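PDB 2QPW: PR domain zinc finger protein 2 from Homo sapiens, which trimethylates a histone H3 lysine using S-adenosylmethionine and may act as a DNA-binding transcription factor, this chain being its methyltransferase (PR/SET) domain. Local coordinates for residues V103-G109 / E136-Y141; E111-F115 / K126-I131; V19-V23 / P94-W99. All coordinates share one frame; numbering follows the deposited sequence.

Contact 1. Residues V103-G109 / E136-Y141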
ATOM      1  N   VAL A 103      -2.582  -1.997  -1.135  1.00 13.31           N
ATOM      2  CA  VAL A 103      -1.326  -2.755  -0.864  1.00 12.73           C
ATOM      3  C   VAL A 103      -1.111  -2.871   0.660  1.00 12.50           C
ATOM      4  O   VAL A 103      -0.889  -1.850   1.378  1.00 12.99           O
ATOM      5  CB  VAL A 103      -0.099  -2.078  -1.520  1.00 12.77           C
ATOM      6  CG1 VAL A 103       1.227  -2.778  -1.134  1.00 13.80           C
ATOM      7  CG2 VAL A 103      -0.280  -1.976  -3.055  1.00 11.35           C
ATOM      8  N   ASN A 104      -1.208  -4.095   1.167  1.00 13.87           N
ATOM      9  CA  ASN A 104      -1.029  -4.330   2.594  0.50 13.85           C
ATOM     10  C   ASN A 104       0.431  -4.179   3.042  1.00 14.61           C
ATOM     11  O   ASN A 104       1.346  -4.233   2.228  1.00 14.88           O
ATOM     12  CB  ASN A 104      -1.580  -5.716   2.979  0.50 14.14           C
ATOM     13  CG  ASN A 104      -2.071  -5.785   4.427  0.50 13.49           C
ATOM     14  OD1 ASN A 104      -1.956  -4.816   5.198  0.50 13.16           O
ATOM     15  ND2 ASN A 104      -2.606  -6.958   4.813  0.50 14.26           N
ATOM     16  N   TRP A 105       0.647  -4.003   4.359  1.00 14.92           N
ATOM     17  CA  TRP A 105       1.989  -3.865   4.917  1.00 15.73           C
ATOM     18  C   TRP A 105       2.546  -5.251   5.318  1.00 16.01           C
ATOM     19  O   TRP A 105       1.824  -6.089   5.890  1.00 16.34           O
ATOM     20  CB  TRP A 105       1.929  -2.998   6.179  1.00 16.86           C
ATOM     21  CG  TRP A 105       1.696  -1.556   5.942  1.00 16.80           C
ATOM     22  CD1 TRP A 105       0.490  -0.940   5.660  1.00 19.43           C
ATOM     23  CD2 TRP A 105       2.684  -0.526   5.943  1.00 15.43           C
ATOM     24  NE1 TRP A 105       0.682   0.414   5.502  1.00 20.96           N
ATOM     25  CE2 TRP A 105       2.016   0.695   5.672  1.00 19.82           C
ATOM     26  CE3 TRP A 105       4.066  -0.508   6.179  1.00 17.71           C
ATOM     27  CZ2 TRP A 105       2.687   1.929   5.654  1.00 20.36           C
ATOM     28  CZ3 TRP A 105       4.727   0.717   6.171  1.00 19.31           C
ATOM     29  CH2 TRP A 105       4.044   1.907   5.873  1.00 17.33           C
ATOM     30  N   ALA A 106       3.837  -5.462   5.047  1.00 15.90           N
ATOM     31  CA  ALA A 106       4.558  -6.619   5.534  1.00 18.40           C
ATOM     32  C   ALA A 106       4.643  -6.541   7.059  1.00 20.77           C
ATOM     33  O   ALA A 106       4.649  -5.445   7.613  1.00 21.30           O
ATOM     34  CB  ALA A 106       5.931  -6.641   4.919  1.00 18.16           C
ATOM     35  N   CYS A 107       4.636  -7.705   7.727  1.00 23.46           N
ATOM     36  CA  CYS A 107       4.782  -7.777   9.192  0.70 25.66           C
ATOM     37  C   CYS A 107       6.232  -7.742   9.546  1.00 25.74           C
ATOM     38  O   CYS A 107       6.974  -8.703   9.218  1.00 28.09           O
ATOM     39  CB  CYS A 107       4.195  -9.084   9.736  0.70 25.67           C
ATOM     40  SG  CYS A 107       2.469  -9.085   9.662  0.70 31.67           S
ATOM     41  N   SER A 108       6.664  -6.660  10.210  1.00 24.96           N
ATOM     42  CA  SER A 108       8.084  -6.450  10.543  1.00 26.60           C
ATOM     43  C   SER A 108       8.976  -6.674   9.284  1.00 27.38           C
ATOM     44  O   SER A 108      10.103  -7.174   9.370  1.00 27.60           O
ATOM     45  CB  SER A 108       8.540  -7.389  11.678  1.00 26.72           C
ATOM     46  OG  SER A 108       7.722  -7.278  12.834  1.00 25.68           O
ATOM     47  N   GLY A 109       8.452  -6.322   8.121  1.00 27.36           N
ATOM     48  CA  GLY A 109       9.236  -6.370   6.880  1.00 27.99           C
ATOM     49  C   GLY A 109       9.319  -7.717   6.216  1.00 28.43           C
ATOM     50  O   GLY A 109      10.037  -7.860   5.197  1.00 30.57           O
ATOM     51  N   GLU A 136       1.567 -11.966  -3.302  1.00 16.16           N
ATOM     52  CA  GLU A 136       0.951 -10.712  -2.768  1.00 16.13           C
ATOM     53  C   GLU A 136       1.987  -9.587  -2.748  1.00 14.83           C
ATOM     54  O   GLU A 136       3.143  -9.812  -2.340  1.00 15.79           O
ATOM     55  CB  GLU A 136       0.363 -10.924  -1.345  1.00 16.54           C
ATOM     56  CG  GLU A 136      -0.391  -9.673  -0.813  1.00 16.38           C
ATOM     57  CD  GLU A 136      -1.279  -9.906   0.416  1.00 17.74           C
ATOM     58  OE1 GLU A 136      -1.218 -11.004   1.036  1.00 18.02           O
ATOM     59  OE2 GLU A 136      -2.042  -8.970   0.794  1.00 16.96           O
ATOM     60  N   LEU A 137       1.571  -8.390  -3.187  1.00 13.75           N
ATOM     61  CA  LEU A 137       2.401  -7.183  -3.055  1.00 13.55           C
ATOM     62  C   LEU A 137       2.306  -6.671  -1.610  1.00 13.16           C
ATOM     63  O   LEU A 137       1.198  -6.462  -1.105  1.00 12.85           O
ATOM     64  CB  LEU A 137       1.963  -6.074  -4.030  1.00 13.74           C
ATOM     65  CG  LEU A 137       2.558  -6.057  -5.451  1.00 14.01           C
ATOM     66  CD1 LEU A 137       2.247  -7.360  -6.158  1.00 14.85           C
ATOM     67  CD2 LEU A 137       1.998  -4.801  -6.263  1.00 13.56           C
ATOM     68  N   LEU A 138       3.470  -6.486  -0.980  1.00 14.23           N
ATOM     69  CA  LEU A 138       3.574  -6.049   0.443  1.00 13.14           C
ATOM     70  C   LEU A 138       4.623  -4.954   0.612  1.00 14.12           C
ATOM     71  O   LEU A 138       5.790  -5.124   0.274  1.00 14.43           O
ATOM     72  CB  LEU A 138       3.944  -7.221   1.367  1.00 14.32           C
ATOM     73  CG  LEU A 138       2.931  -8.354   1.413  1.00 13.27           C
ATOM     74  CD1 LEU A 138       3.457  -9.547   2.272  1.00 17.32           C
ATOM     75  CD2 LEU A 138       1.544  -7.918   1.975  1.00 13.38           C
ATOM     76  N   VAL A 139       4.195  -3.831   1.163  1.00 13.05           N
ATOM     77  CA  VAL A 139       5.108  -2.671   1.346  1.00 12.71           C
ATOM     78  C   VAL A 139       5.683  -2.660   2.763  1.00 13.57           C
ATOM     79  O   VAL A 139       5.055  -3.178   3.713  1.00 12.88           O
ATOM     80  CB  VAL A 139       4.364  -1.335   1.010  1.00 13.04           C
ATOM     81  CG1 VAL A 139       3.264  -0.947   2.044  1.00 14.19           C
ATOM     82  CG2 VAL A 139       5.361  -0.158   0.751  1.00 14.68           C
ATOM     83  N   TRP A 140       6.872  -2.085   2.920  1.00 14.20           N
ATOM     84  CA  TRP A 140       7.382  -1.771   4.283  1.00 15.30           C
ATOM     85  C   TRP A 140       8.342  -0.570   4.135  1.00 16.56           C
ATOM     86  O   TRP A 140       8.540  -0.066   3.007  1.00 15.38           O
ATOM     87  CB  TRP A 140       8.090  -2.988   4.952  1.00 15.66           C
ATOM     88  CG  TRP A 140       7.939  -2.980   6.499  1.00 17.28           C
ATOM     89  CD1 TRP A 140       6.801  -3.231   7.213  1.00 19.57           C
ATOM     90  CD2 TRP A 140       8.960  -2.700   7.460  1.00 19.06           C
ATOM     91  NE1 TRP A 140       7.045  -3.115   8.576  1.00 18.40           N
ATOM     92  CE2 TRP A 140       8.363  -2.782   8.749  1.00 20.31           C
ATOM     93  CE3 TRP A 140      10.317  -2.362   7.360  1.00 21.22           C
ATOM     94  CZ2 TRP A 140       9.081  -2.554   9.915  1.00 19.09           C
ATOM     95  CZ3 TRP A 140      11.045  -2.138   8.549  1.00 20.52           C
ATOM     96  CH2 TRP A 140      10.417  -2.230   9.800  1.00 19.79           C
ATOM     97  N   TYR A 141       8.927  -0.103   5.246  1.00 16.24           N
ATOM     98  CA  TYR A 141       9.875   1.011   5.176  1.00 16.88           C
ATOM     99  C   TYR A 141      11.182   0.643   4.479  1.00 18.40           C
ATOM    100  O   TYR A 141      11.519  -0.530   4.346  1.00 18.61           O
ATOM    101  CB  TYR A 141      10.214   1.523   6.601  1.00 18.11           C
ATOM    102  CG  TYR A 141       9.004   1.896   7.413  1.00 16.98           C
ATOM    103  CD1 TYR A 141       8.155   2.910   7.010  1.00 18.37           C
ATOM    104  CD2 TYR A 141       8.673   1.168   8.546  1.00 20.88           C
ATOM    105  CE1 TYR A 141       6.993   3.224   7.758  1.00 19.29           C
ATOM    106  CE2 TYR A 141       7.536   1.472   9.301  1.00 19.98           C
ATOM    107  CZ  TYR A 141       6.704   2.499   8.892  1.00 20.93           C
ATOM    108  OH  TYR A 141       5.598   2.819   9.643  1.00 23.21           O
TER
HETATM  109  O   HOH W   1      -1.503  -6.498  -0.565  1.00 15.20           O
HETATM  110  O   HOH W   2       5.533  -4.119  11.105  1.00 21.82           O
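The indole of W105 is bounded by three residues of 136-141. V139 CG1 sits squarely over one face, 4.1 Å from the centroid of the five-membered ring. W140 presents CD1 to an edge, in the plane of the indole, and the phenol of Y141 leans in obliquely, with W105 CZ3 3.7 Å from Y141 CE1 and the planes 58° apart. V139 reaches the indole because its chi1 of 70° puts CG1 between the backbone N and the carbonyl carbon. W140 is itself sandwiched: the S108-G109 backbone lies on one face, with G109 CA 3.8 Å from the centroid of the five-membered ring, and its sequence neighbour Y141 lies on the other. A water fixes the polar edge of W140, accepting from both its NE1 and S108 N.

The backbones run parallel. V139 N donates to N104 O at 3.1 Å, and A106 N returns a bond to V139 O at 2.9 Å, so V139 is held through both its N and its O. On the other face N104 CB packs on L138 CD2. A second water joins N104 N to L137 O and to E136 OE2, which also binds S36.

Pairing of this kind recalls the SET pseudoknot, in which the C-terminal segment threads through a loop formed by a preceding stretch of chain. Strand 138-139 is the outermost on its side of a mixed sheet. V103 and V139 both touch Y125 of strand 122-127, V103 and L137 rest on V45 of strand 43-47, and W105 reaches V74 through NE1 and meets W77 ring to ring.

Contact 2. Residues E111-F115 / K126-I131; sequences EQNLF and KTLKPI
K126 O takes the backbone N-H of F115 at 2.9 Å and also a CA-H of L114, whose CA is 3.3 Å away. K126 N returns the bond to F115 O, making F115 and K126 a hydrogen-bonded antiparallel pair. One step on, L114 and T127 form the non-hydrogen-bonded pair, and beyond it L128 N closes the ladder on N113 O at 2.9 Å, with that N-H pointing almost straight at the oxygen (171°). These strands, 104-119 and 122-127, are the two arms of a beta hairpin in the SET fold.

The side chains sort by face. F115 and K126 lie side by side and point the same way: K126 CB stands over one face of the phenyl, 4.0 Å from its centroid, and CD comes to 3.4 Å from F115 CZ. With chi1 at 65°, CG of F115 lies between its backbone N and carbonyl carbon, and the ring leans across to the lysine. L128 meets this ring at its edge through CB; the L128 and Q112 side chains cross at about a right angle, L128 CD2 3.7 Å from Q112 CD. I131 CD1 touches N113 CG at 3.5 Å, and L114 CD2 packs on T127 CG2.

N113 bonds to L138 N and E136 O, T127 OG1 to L52 O, and Q112 NE2 to both L114 O and Y141 O. The side chains of the two arms thus meet mainly by nonpolar contact, with no side-chain hydrogen bond between them. The lysine contributes its methylene chain as an apolar lid for the phenyl while its ammonium end leads away, and the buried N113 amide holds the neighbouring segment 136-138.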
ATOM      1  N   GLU A 111       8.823 -10.795   4.008  1.00 25.81           N
ATOM      2  CA  GLU A 111       8.283 -10.985   2.669  1.00 24.38           C
ATOM      3  C   GLU A 111       7.938  -9.622   2.058  1.00 22.21           C
ATOM      4  O   GLU A 111       7.084  -9.551   1.195  1.00 22.09           O
ATOM      5  CB  GLU A 111       7.020 -11.874   2.691  1.00 26.17           C
ATOM      6  N   GLN A 112       8.602  -8.554   2.504  1.00 20.68           N
ATOM      7  CA  GLN A 112       8.422  -7.226   1.855  1.00 18.66           C
ATOM      8  C   GLN A 112       8.925  -7.345   0.432  1.00 17.66           C
ATOM      9  O   GLN A 112      10.025  -7.897   0.221  1.00 17.36           O
ATOM     10  CB  GLN A 112       9.237  -6.137   2.602  1.00 18.38           C
ATOM     11  CG  GLN A 112       9.493  -4.817   1.804  1.00 19.32           C
ATOM     12  CD  GLN A 112      10.442  -3.822   2.507  1.00 19.66           C
ATOM     13  OE1 GLN A 112      11.245  -4.202   3.379  1.00 21.30           O
ATOM     14  NE2 GLN A 112      10.372  -2.548   2.098  1.00 16.98           N
ATOM     15  N   ASN A 113       8.161  -6.842  -0.546  1.00 16.43           N
ATOM     16  CA  ASN A 113       8.678  -6.743  -1.917  1.00 16.14           C
ATOM     17  C   ASN A 113       8.514  -5.352  -2.552  1.00 16.67           C
ATOM     18  O   ASN A 113       8.835  -5.179  -3.746  1.00 16.62           O
ATOM     19  CB  ASN A 113       8.089  -7.846  -2.843  1.00 16.54           C
ATOM     20  CG  ASN A 113       6.570  -7.943  -2.765  1.00 18.21           C
ATOM     21  OD1 ASN A 113       5.898  -6.943  -2.573  1.00 17.94           O
ATOM     22  ND2 ASN A 113       6.022  -9.174  -2.922  1.00 17.33           N
ATOM     23  N   LEU A 114       8.015  -4.380  -1.770  1.00 14.57           N
ATOM     24  CA  LEU A 114       7.887  -2.979  -2.249  1.00 14.05           C
ATOM     25  C   LEU A 114       8.521  -2.042  -1.236  1.00 15.50           C
ATOM     26  O   LEU A 114       8.419  -2.314  -0.028  1.00 15.63           O
ATOM     27  CB  LEU A 114       6.397  -2.559  -2.424  1.00 13.69           C
ATOM     28  CG  LEU A 114       5.604  -3.254  -3.569  1.00 11.02           C
ATOM     29  CD1 LEU A 114       4.122  -2.851  -3.466  1.00 13.30           C
ATOM     30  CD2 LEU A 114       6.091  -2.915  -4.987  1.00 15.30           C
ATOM     31  N   PHE A 115       9.142  -0.951  -1.707  1.00 15.37           N
ATOM     32  CA  PHE A 115       9.652   0.114  -0.804  1.00 15.94           C
ATOM     33  C   PHE A 115       9.211   1.484  -1.321  1.00 15.65           C
ATOM     34  O   PHE A 115       8.982   1.644  -2.543  1.00 16.24           O
ATOM     35  CB  PHE A 115      11.180   0.080  -0.639  1.00 16.38           C
ATOM     36  CG  PHE A 115      11.975   0.385  -1.906  1.00 18.32           C
ATOM     37  CD1 PHE A 115      12.398   1.688  -2.194  1.00 18.91           C
ATOM     38  CD2 PHE A 115      12.342  -0.656  -2.789  1.00 19.28           C
ATOM     39  CE1 PHE A 115      13.158   1.965  -3.349  1.00 19.68           C
ATOM     40  CE2 PHE A 115      13.093  -0.383  -3.949  1.00 21.80           C
ATOM     41  CZ  PHE A 115      13.499   0.934  -4.223  1.00 19.55           C
ATOM     42  N   LYS A 126       8.260   1.051  -5.258  1.00 16.65           N
ATOM     43  CA  LYS A 126       9.192   0.420  -6.209  1.00 18.57           C
ATOM     44  C   LYS A 126       9.437  -1.022  -5.758  1.00 18.22           C
ATOM     45  O   LYS A 126       9.484  -1.285  -4.549  1.00 16.67           O
ATOM     46  CB  LYS A 126      10.497   1.201  -6.268  1.00 19.30           C
ATOM     47  CG  LYS A 126      11.440   0.722  -7.362  1.00 23.89           C
ATOM     48  CD  LYS A 126      12.692   1.582  -7.495  1.00 25.21           C
ATOM     49  CE  LYS A 126      12.572   2.601  -8.582  1.00 33.37           C
ATOM     50  NZ  LYS A 126      13.917   3.253  -8.764  1.00 37.89           N
ATOM     51  N   THR A 127       9.569  -1.954  -6.705  1.00 17.37           N
ATOM     52  CA  THR A 127       9.821  -3.360  -6.325  1.00 18.06           C
ATOM     53  C   THR A 127      11.281  -3.565  -5.878  1.00 19.06           C
ATOM     54  O   THR A 127      12.250  -3.136  -6.550  1.00 18.90           O
ATOM     55  CB  THR A 127       9.455  -4.391  -7.439  1.00 18.51           C
ATOM     56  OG1 THR A 127      10.245  -4.124  -8.596  1.00 18.59           O
ATOM     57  CG2 THR A 127       7.940  -4.308  -7.832  1.00 19.58           C
ATOM     58  N   LEU A 128      11.414  -4.236  -4.732  1.00 19.79           N
ATOM     59  CA  LEU A 128      12.676  -4.475  -4.047  1.00 21.82           C
ATOM     60  C   LEU A 128      13.363  -5.711  -4.626  1.00 21.83           C
ATOM     61  O   LEU A 128      14.589  -5.885  -4.531  1.00 22.67           O
ATOM     62  CB  LEU A 128      12.351  -4.683  -2.556  1.00 21.56           C
ATOM     63  CG  LEU A 128      13.445  -4.914  -1.521  1.00 25.14           C
ATOM     64  CD1 LEU A 128      14.528  -3.839  -1.606  1.00 26.53           C
ATOM     65  CD2 LEU A 128      12.791  -4.940  -0.109  1.00 24.07           C
ATOM     66  N   LYS A 129      12.544  -6.601  -5.188  1.00 21.20           N
ATOM     67  CA  LYS A 129      12.971  -7.888  -5.733  1.00 22.37           C
ATOM     68  C   LYS A 129      11.933  -8.266  -6.774  1.00 21.82           C
ATOM     69  O   LYS A 129      10.840  -7.660  -6.781  1.00 21.27           O
ATOM     70  CB  LYS A 129      13.045  -8.956  -4.634  1.00 21.99           C
ATOM     71  CG  LYS A 129      11.744  -9.282  -3.918  1.00 25.81           C
ATOM     72  CD  LYS A 129      12.050  -9.894  -2.543  1.00 31.80           C
ATOM     73  CE  LYS A 129      11.054 -10.970  -2.183  1.00 35.65           C
ATOM     74  NZ  LYS A 129      11.581 -11.792  -1.050  1.00 37.31           N
ATOM     75  N   PRO A 130      12.254  -9.213  -7.684  1.00 21.95           N
ATOM     76  CA  PRO A 130      11.233  -9.712  -8.621  1.00 21.68           C
ATOM     77  C   PRO A 130      10.008 -10.313  -7.927  1.00 21.61           C
ATOM     78  O   PRO A 130      10.119 -10.927  -6.863  1.00 22.19           O
ATOM     79  CB  PRO A 130      11.984 -10.794  -9.434  1.00 21.82           C
ATOM     80  CG  PRO A 130      13.436 -10.460  -9.242  1.00 22.23           C
ATOM     81  CD  PRO A 130      13.568  -9.865  -7.896  1.00 22.53           C
ATOM     82  N   ILE A 131       8.836 -10.136  -8.534  1.00 20.89           N
ATOM     83  CA  ILE A 131       7.603 -10.717  -7.982  1.00 20.11           C
ATOM     84  C   ILE A 131       7.002 -11.712  -8.962  1.00 20.87           C
ATOM     85  O   ILE A 131       6.853 -11.412 -10.150  1.00 21.85           O
ATOM     86  CB  ILE A 131       6.564  -9.631  -7.572  1.00 18.85           C
ATOM     87  CG1 ILE A 131       7.200  -8.680  -6.548  1.00 19.36           C
ATOM     88  CG2 ILE A 131       5.342 -10.279  -6.894  1.00 17.59           C
ATOM     89  CD1 ILE A 131       6.267  -7.476  -6.185  1.00 20.07           C
TER

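Contact 3. Residues V19-V23 / P94-W99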
ATOM      1  N   VAL A  19     -15.068  -1.918  -3.335  1.00 21.25           N
ATOM      2  CA  VAL A  19     -14.010  -1.065  -3.869  1.00 18.98           C
ATOM      3  C   VAL A  19     -14.703  -0.067  -4.835  1.00 19.05           C
ATOM      4  O   VAL A  19     -15.604  -0.493  -5.590  1.00 19.44           O
ATOM      5  CB  VAL A  19     -12.965  -1.899  -4.621  1.00 17.64           C
ATOM      6  CG1 VAL A  19     -11.883  -0.987  -5.257  1.00 15.71           C
ATOM      7  CG2 VAL A  19     -12.346  -2.950  -3.678  1.00 15.98           C
ATOM      8  N   PRO A  20     -14.322   1.233  -4.792  1.00 18.72           N
ATOM      9  CA  PRO A  20     -14.903   2.177  -5.776  1.00 18.30           C
ATOM     10  C   PRO A  20     -14.676   1.714  -7.222  1.00 19.03           C
ATOM     11  O   PRO A  20     -13.595   1.228  -7.551  1.00 18.25           O
ATOM     12  CB  PRO A  20     -14.135   3.483  -5.510  1.00 18.63           C
ATOM     13  CG  PRO A  20     -13.730   3.400  -4.052  1.00 19.87           C
ATOM     14  CD  PRO A  20     -13.407   1.920  -3.852  1.00 18.61           C
ATOM     15  N   GLU A  21     -15.687   1.869  -8.093  1.00 19.97           N
ATOM     16  CA  GLU A  21     -15.545   1.471  -9.486  1.00 21.38           C
ATOM     17  C   GLU A  21     -14.353   2.122 -10.171  1.00 19.49           C
ATOM     18  O   GLU A  21     -13.627   1.472 -10.924  1.00 19.96           O
ATOM     19  CB  GLU A  21     -16.829   1.786 -10.289  1.00 22.70           C
ATOM     20  CG  GLU A  21     -18.099   1.304  -9.609  1.00 30.09           C
ATOM     21  CD  GLU A  21     -18.372  -0.175  -9.843  1.00 37.58           C
ATOM     22  OE1 GLU A  21     -19.039  -0.790  -8.959  1.00 45.02           O
ATOM     23  OE2 GLU A  21     -17.955  -0.723 -10.895  1.00 40.58           O
ATOM     24  N   HIS A  22     -14.129   3.420  -9.942  1.00 19.49           N
ATOM     25  CA  HIS A  22     -13.020   4.081 -10.633  1.00 18.45           C
ATOM     26  C   HIS A  22     -11.653   3.590 -10.168  1.00 17.71           C
ATOM     27  O   HIS A  22     -10.670   3.647 -10.934  1.00 16.46           O
ATOM     28  CB  HIS A  22     -13.095   5.635 -10.554  1.00 19.73           C
ATOM     29  CG  HIS A  22     -12.812   6.189  -9.193  1.00 21.99           C
ATOM     30  ND1 HIS A  22     -13.767   6.270  -8.205  1.00 22.40           N
ATOM     31  CD2 HIS A  22     -11.675   6.708  -8.662  1.00 24.32           C
ATOM     32  CE1 HIS A  22     -13.236   6.803  -7.121  1.00 24.59           C
ATOM     33  NE2 HIS A  22     -11.969   7.083  -7.374  1.00 24.41           N
ATOM     34  N   VAL A  23     -11.589   3.059  -8.945  1.00 16.39           N
ATOM     35  CA  VAL A  23     -10.321   2.486  -8.468  1.00 17.00           C
ATOM     36  C   VAL A  23      -9.965   1.184  -9.207  1.00 17.36           C
ATOM     37  O   VAL A  23      -8.814   0.987  -9.669  1.00 16.68           O
ATOM     38  CB  VAL A  23     -10.354   2.345  -6.923  1.00 17.20           C
ATOM     39  CG1 VAL A  23      -9.173   1.542  -6.442  1.00 18.58           C
ATOM     40  CG2 VAL A  23     -10.371   3.768  -6.301  1.00 18.35           C
ATOM     41  N   PRO A  94     -11.545   5.317   0.731  1.00 18.31           N
ATOM     42  CA  PRO A  94     -10.989   4.909  -0.578  1.00 18.53           C
ATOM     43  C   PRO A  94     -11.414   5.773  -1.787  1.00 18.01           C
ATOM     44  O   PRO A  94     -10.732   5.758  -2.816  1.00 17.87           O
ATOM     45  CB  PRO A  94     -11.505   3.482  -0.763  1.00 18.72           C
ATOM     46  CG  PRO A  94     -12.708   3.372   0.078  1.00 18.85           C
ATOM     47  CD  PRO A  94     -12.507   4.336   1.271  1.00 19.02           C
ATOM     48  N   GLU A  95     -12.503   6.521  -1.649  1.00 17.82           N
ATOM     49  CA  GLU A  95     -12.888   7.534  -2.645  1.00 18.34           C
ATOM     50  C   GLU A  95     -11.859   8.649  -2.842  1.00 18.17           C
ATOM     51  O   GLU A  95     -11.913   9.377  -3.844  1.00 18.76           O
ATOM     52  CB  GLU A  95     -14.251   8.154  -2.267  1.00 19.71           C
ATOM     53  CG  GLU A  95     -15.416   7.139  -2.308  1.00 24.16           C
ATOM     54  CD  GLU A  95     -15.989   6.876  -3.728  1.00 31.35           C
ATOM     55  OE1 GLU A  95     -15.531   7.454  -4.739  1.00 34.42           O
ATOM     56  OE2 GLU A  95     -16.938   6.066  -3.813  1.00 38.92           O
ATOM     57  N   LYS A  96     -10.932   8.807  -1.887  1.00 16.66           N
ATOM     58  CA  LYS A  96      -9.924   9.866  -1.930  1.00 16.26           C
ATOM     59  C   LYS A  96      -8.571   9.330  -2.387  1.00 16.20           C
ATOM     60  O   LYS A  96      -7.619  10.095  -2.519  1.00 16.45           O
ATOM     61  CB  LYS A  96      -9.757  10.536  -0.545  1.00 16.34           C
ATOM     62  CG  LYS A  96     -11.052  11.239   0.009  1.00 18.83           C
ATOM     63  CD  LYS A  96     -11.771  12.124  -1.030  1.00 21.70           C
ATOM     64  CE  LYS A  96     -13.023  12.786  -0.429  1.00 26.31           C
ATOM     65  NZ  LYS A  96     -12.615  13.772   0.614  1.00 32.12           N
ATOM     66  N   GLY A  97      -8.484   8.017  -2.603  1.00 15.60           N
ATOM     67  CA  GLY A  97      -7.213   7.373  -3.021  1.00 15.26           C
ATOM     68  C   GLY A  97      -7.317   6.552  -4.311  1.00 15.90           C
ATOM     69  O   GLY A  97      -8.267   6.719  -5.100  1.00 16.40           O
ATOM     70  N   ASN A  98      -6.306   5.723  -4.572  1.00 15.05           N
ATOM     71  CA  ASN A  98      -6.312   4.842  -5.748  1.00 14.88           C
ATOM     72  C   ASN A  98      -5.923   3.406  -5.352  1.00 14.11           C
ATOM     73  O   ASN A  98      -5.951   3.039  -4.136  1.00 12.92           O
ATOM     74  CB  ASN A  98      -5.440   5.377  -6.899  1.00 14.59           C
ATOM     75  CG  ASN A  98      -3.998   5.643  -6.461  1.00 16.73           C
ATOM     76  OD1 ASN A  98      -3.419   4.875  -5.681  1.00 14.43           O
ATOM     77  ND2 ASN A  98      -3.450   6.786  -6.882  1.00 17.34           N
ATOM     78  N   TRP A  99      -5.564   2.573  -6.337  1.00 13.01           N
ATOM     79  CA  TRP A  99      -5.328   1.153  -5.984  1.00 13.22           C
ATOM     80  C   TRP A  99      -4.143   0.915  -5.030  1.00 13.10           C
ATOM     81  O   TRP A  99      -4.123  -0.110  -4.294  1.00 14.18           O
ATOM     82  CB  TRP A  99      -5.219   0.248  -7.243  1.00 12.28           C
ATOM     83  CG  TRP A  99      -3.953   0.499  -8.075  1.00 12.20           C
ATOM     84  CD1 TRP A  99      -3.832   1.348  -9.166  1.00 13.60           C
ATOM     85  CD2 TRP A  99      -2.670  -0.138  -7.917  1.00 13.48           C
ATOM     86  NE1 TRP A  99      -2.535   1.272  -9.678  1.00 14.54           N
ATOM     87  CE2 TRP A  99      -1.823   0.354  -8.938  1.00 15.34           C
ATOM     88  CE3 TRP A  99      -2.143  -1.104  -7.003  1.00 11.20           C
ATOM     89  CZ2 TRP A  99      -0.485  -0.061  -9.070  1.00 13.67           C
ATOM     90  CZ3 TRP A  99      -0.799  -1.502  -7.155  1.00 12.17           C
ATOM     91  CH2 TRP A  99       0.001  -0.990  -8.164  1.00 13.64           C
TER
HETATM   92  O   HOH W   3      -9.946   8.623  -5.828  1.00 21.04           O
HETATM   93  O   HOH W   4      -6.728   2.942  -9.012  1.00 14.79           O
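P20 and V23 supply the close-fitting half of this contact, H22 and E95 the exposed half. The rings of P20 and P94 cross at about a right angle, with P20 CD 3.9 Å from P94 CB, and CG of P20 reaches on over the backbone of E95. V23 points toward 94-99 and divides its two methyls. CG1, anti to the valine's own backbone N (chi1 170°), settles against W99: V23 CG1 lies 3.8 Å from W99 N and 4.2 Å from W99 CB. V23 CG2 turns to the carbonyls of P94 and G97, 3.8 Å from G97 O.

The pieces that meet here are both short. P20 occupies the N-cap position of helix 21-25, one of the few helical turns in this beta-rich SET fold, and P94 opens a 3-10 segment in which G97 N bonds back to P94 O. That turn belongs to the loop between strands 85-90 and 104-119, and Y102 touches both prolines. The indole of W99 leads away from the helix to meet F57 edge-to-face and to pack on P28 and V31.

No direct hydrogen bond joins the two segments; water does the joining. One molecule is gripped three ways, bonded to E95 O, to G97 O at 2.6 Å, and to H22 NE2 at 3.0 Å, where it lies in the plane of the imidazole. Another reaches the valine side and links V23 O to W99 N. On the exposed flank the E95 chain bends at chi2 and brings OE1 to the imidazole edge, 3.4 Å from CE1 of H22. H22 ND1 is farther from that OE1, at 4.1 Å, too far for a bond, although the carboxylate would probably favour a protonated ring.

Contacts 1 and 2 share strand 104-119 and one mixed sheet: 136-141 pairs with its early part in parallel, 126-131 with a later part antiparallel. They meet through one buried asparagine. Contact 1 is the more central, its centre about 7 Å from the centre of the chain, and combines backbone bonds with aromatic packing; contact 2, its centre about 12 Å from the same point, has a fuller ladder and more aliphatic contacts, some exposed. Contact 3, about 13 Å out between the same centres and across the chain's centre from contact 2, is partly buried, with P20 and V23 inside and H22 and E95 at the surface. It joins a helix start to a turn without strand pairing, relying on bridging waters.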